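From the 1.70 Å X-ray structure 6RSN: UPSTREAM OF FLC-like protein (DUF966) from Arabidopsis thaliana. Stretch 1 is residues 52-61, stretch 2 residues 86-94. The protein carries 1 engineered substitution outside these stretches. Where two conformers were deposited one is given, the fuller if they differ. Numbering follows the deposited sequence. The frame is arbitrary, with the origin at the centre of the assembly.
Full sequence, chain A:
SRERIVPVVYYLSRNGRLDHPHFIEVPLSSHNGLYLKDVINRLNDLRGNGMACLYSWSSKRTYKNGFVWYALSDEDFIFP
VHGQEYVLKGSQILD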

# COMPACT_ATOMS: atom_id res chain seq x y z
N ALA A 52 5.38 5.68 -7.60
CA ALA A 52 4.58 5.69 -6.36
C ALA A 52 4.22 7.11 -5.93
O ALA A 52 3.20 7.29 -5.30
CB ALA A 52 5.30 4.98 -5.26
N CYS A 53 5.01 8.10 -6.36
CA CYS A 53 4.75 9.48 -6.01
C CYS A 53 3.55 10.02 -6.78
O CYS A 53 3.11 11.14 -6.38
CB CYS A 53 5.95 10.40 -6.29
SG CYS A 53 6.56 10.25 -8.00
N LEU A 54 2.97 9.26 -7.73
CA LEU A 54 1.76 9.75 -8.43
C LEU A 54 0.49 9.47 -7.61
O LEU A 54 -0.61 9.87 -8.02
CB LEU A 54 1.65 9.05 -9.79
CG LEU A 54 2.77 9.34 -10.79
CD1 LEU A 54 2.57 8.39 -11.94
CD2 LEU A 54 2.65 10.77 -11.28
N TYR A 55 0.62 8.77 -6.48
CA TYR A 55 -0.53 8.26 -5.75
C TYR A 55 -0.43 8.65 -4.28
O TYR A 55 0.67 8.74 -3.71
CB TYR A 55 -0.56 6.73 -5.80
CG TYR A 55 -0.74 6.26 -7.21
CD1 TYR A 55 -1.99 6.25 -7.81
CD2 TYR A 55 0.38 5.90 -7.94
CE1 TYR A 55 -2.13 5.81 -9.11
CE2 TYR A 55 0.26 5.47 -9.26
CZ TYR A 55 -0.99 5.47 -9.84
OH TYR A 55 -1.05 5.14 -11.17
N SER A 56 -1.61 8.88 -3.66
CA SER A 56 -1.73 9.00 -2.22
C SER A 56 -2.12 7.63 -1.66
O SER A 56 -3.02 6.99 -2.20
CB SER A 56 -2.93 9.97 -1.98
OG SER A 56 -3.01 10.09 -0.57
N TRP A 57 -1.38 7.15 -0.63
CA TRP A 57 -1.52 5.73 -0.24
C TRP A 57 -2.33 5.55 1.04
O TRP A 57 -2.26 6.39 1.94
CB TRP A 57 -0.13 5.04 -0.08
CG TRP A 57 0.57 5.02 -1.41
CD1 TRP A 57 1.40 5.96 -1.96
CD2 TRP A 57 0.45 3.97 -2.39
NE1 TRP A 57 1.81 5.54 -3.21
CE2 TRP A 57 1.25 4.34 -3.50
CE3 TRP A 57 -0.26 2.75 -2.43
CZ2 TRP A 57 1.34 3.55 -4.66
CZ3 TRP A 57 -0.13 1.95 -3.53
CH2 TRP A 57 0.67 2.33 -4.64
N SER A 58 -3.13 4.48 1.05
CA SER A 58 -3.97 4.17 2.20
C SER A 58 -3.81 2.67 2.46
O SER A 58 -3.33 1.91 1.60
CB SER A 58 -5.42 4.52 1.92
OG SER A 58 -5.63 5.94 1.76
N SER A 59 -4.16 2.23 3.67
CA SER A 59 -4.22 0.80 3.91
C SER A 59 -5.62 0.46 4.40
O SER A 59 -6.30 1.25 5.06
CB SER A 59 -3.15 0.34 4.90
OG SER A 59 -3.41 0.93 6.18
N LYS A 60 -6.08 -0.73 4.00
CA LYS A 60 -7.40 -1.16 4.44
C LYS A 60 -7.36 -1.52 5.93
O LYS A 60 -6.50 -2.24 6.45
CB LYS A 60 -7.76 -2.37 3.58
CG LYS A 60 -9.21 -2.82 3.64
CD LYS A 60 -9.35 -4.12 2.86
CE LYS A 60 -10.79 -4.51 2.70
NZ LYS A 60 -10.95 -5.91 2.22
N ARG A 61 -8.38 -1.05 6.66
CA ARG A 61 -8.42 -1.27 8.10
C ARG A 61 -9.87 -1.51 8.55
O ARG A 61 -10.77 -0.92 8.01
CB ARG A 61 -7.84 0.02 8.71
CG ARG A 61 -8.09 0.15 10.20
CD ARG A 61 -6.82 -0.43 10.83
NE ARG A 61 -5.69 0.44 10.46
CZ ARG A 61 -5.26 1.46 11.22
NH1 ARG A 61 -5.84 1.71 12.38
NH2 ARG A 61 -4.21 2.17 10.84
N TYR A 86 -1.94 -7.63 3.85
CA TYR A 86 -1.69 -6.21 3.64
C TYR A 86 -2.34 -5.82 2.33
O TYR A 86 -2.02 -6.39 1.28
CB TYR A 86 -0.21 -5.83 3.59
CG TYR A 86 0.52 -6.01 4.90
CD1 TYR A 86 0.33 -5.12 5.94
CD2 TYR A 86 1.40 -7.07 5.07
CE1 TYR A 86 1.00 -5.26 7.15
CE2 TYR A 86 2.06 -7.25 6.28
CZ TYR A 86 1.88 -6.32 7.30
OH TYR A 86 2.53 -6.49 8.49
N VAL A 87 -3.29 -4.85 2.43
CA VAL A 87 -4.03 -4.41 1.25
C VAL A 87 -3.99 -2.90 1.26
O VAL A 87 -4.45 -2.29 2.24
CB VAL A 87 -5.51 -4.88 1.22
CG1 VAL A 87 -6.24 -4.30 0.02
CG2 VAL A 87 -5.69 -6.40 1.25
N LEU A 88 -3.48 -2.33 0.17
CA LEU A 88 -3.35 -0.89 0.09
C LEU A 88 -4.16 -0.41 -1.10
O LEU A 88 -4.45 -1.16 -2.04
CB LEU A 88 -1.88 -0.54 -0.21
CG LEU A 88 -0.81 -1.08 0.74
CD1 LEU A 88 0.56 -0.56 0.37
CD2 LEU A 88 -1.08 -0.81 2.21
N LYS A 89 -4.36 0.92 -1.13
CA LYS A 89 -4.96 1.59 -2.28
C LYS A 89 -4.09 2.81 -2.54
O LYS A 89 -3.72 3.54 -1.65
CB LYS A 89 -6.40 1.99 -2.02
CG LYS A 89 -7.11 2.71 -3.17
CD LYS A 89 -8.43 3.19 -2.59
CE LYS A 89 -9.52 3.48 -3.56
NZ LYS A 89 -10.45 4.46 -2.91
N GLY A 90 -3.61 2.94 -3.79
CA GLY A 90 -3.03 4.21 -4.23
C GLY A 90 -4.05 4.98 -5.03
O GLY A 90 -4.51 4.49 -6.07
N SER A 91 -4.32 6.21 -4.58
CA SER A 91 -5.37 7.02 -5.21
C SER A 91 -4.63 8.05 -6.05
O SER A 91 -3.79 8.76 -5.52
CB SER A 91 -6.17 7.69 -4.12
OG SER A 91 -6.96 6.72 -3.44
N GLN A 92 -4.95 8.14 -7.35
CA GLN A 92 -4.17 9.05 -8.20
C GLN A 92 -4.29 10.49 -7.71
O GLN A 92 -5.42 10.98 -7.54
CB GLN A 92 -4.73 9.00 -9.64
CG GLN A 92 -4.00 9.89 -10.62
CD GLN A 92 -4.70 9.82 -11.97
OE1 GLN A 92 -5.87 9.47 -12.08
NE2 GLN A 92 -4.07 10.34 -12.98
N ILE A 93 -3.13 11.17 -7.55
CA ILE A 93 -3.14 12.59 -7.17
C ILE A 93 -3.51 13.44 -8.38
O ILE A 93 -3.01 13.17 -9.50
CB ILE A 93 -1.76 12.95 -6.62
CG1 ILE A 93 -1.57 12.23 -5.27
CG2 ILE A 93 -1.68 14.45 -6.45
CD1 ILE A 93 -0.13 12.40 -4.80
N LEU A 94 -4.45 14.38 -8.15
CA LEU A 94 -4.99 15.13 -9.28
C LEU A 94 -4.50 16.55 -9.16
O LEU A 94 -5.12 17.37 -8.50
CB LEU A 94 -6.52 15.13 -9.27
CG LEU A 94 -7.11 13.72 -9.35
CD1 LEU A 94 -8.64 13.77 -9.31
CD2 LEU A 94 -6.60 13.04 -10.65
O HOH W 1 -0.89 11.69 -10.09
O HOH W 2 -5.58 6.09 -1.04
O HOH W 3 -3.92 -3.59 5.20

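A strand ending at Gln92 runs antiparallel to strand 55-61. Tyr86 makes no contact with stretch 1. Val87 is the first residue to pair. Its O accepts a hydrogen bond from Lys60 N at 2.9 Å, nearly straight at 176°. The side chains also meet here, Val87 CB to Lys60 CB at 4.1 Å, but the end of the lysine leads away. A water accepts from Val87 N at 3.1 Å.

Leu88 faces Ser59 in a non-hydrogen-bonded pair. Leu88 CD2 packs on Ser59 CB at 3.6 Å. Leu88 CB lies at the edge of the Trp57 ring, 4.3 Å from Trp57 CE3.

Lys89 and Ser58 form a hydrogen-bonded pair. Ser58 N donates to Lys89 O at 2.9 Å, and Lys89 N donates to Ser58 O at 3.1 Å. Lys89 O also receives a CA-H...O contact from Trp57 CA at 3.4 Å.

Gly90 sits opposite Trp57. Its CA lies over the face of the indole, 3.8 Å from the centroid of the six-membered ring, in a CH-pi contact. The ring can lie this close because glycine has no side chain. An ideal CB on Gly90 would be 3.0 Å from Trp57 CH2, a clash. Within stretch 1, Trp57 NE1 donates to Ala52 O at 3.1 Å, which ties the indole to the turn leading into the strand.

Ser91 pairs with Ser56 through two hydrogen bonds, Ser91 N to Ser56 O at 2.8 Å and Ser56 N to Ser91 O at 2.9 Å. A water links Ser91 OG and Ser58 OG, on one sheet face, with Ser56 O.

Gln92 faces Tyr55. Its N lies at the edge of the tyrosine ring, 3.5 Å from Tyr55 CD1. Ile93 N donates to Leu54 O at 2.9 Å and 177°, extending the pairing beyond the strand. Another water bridges Leu54 O and Ile93 O.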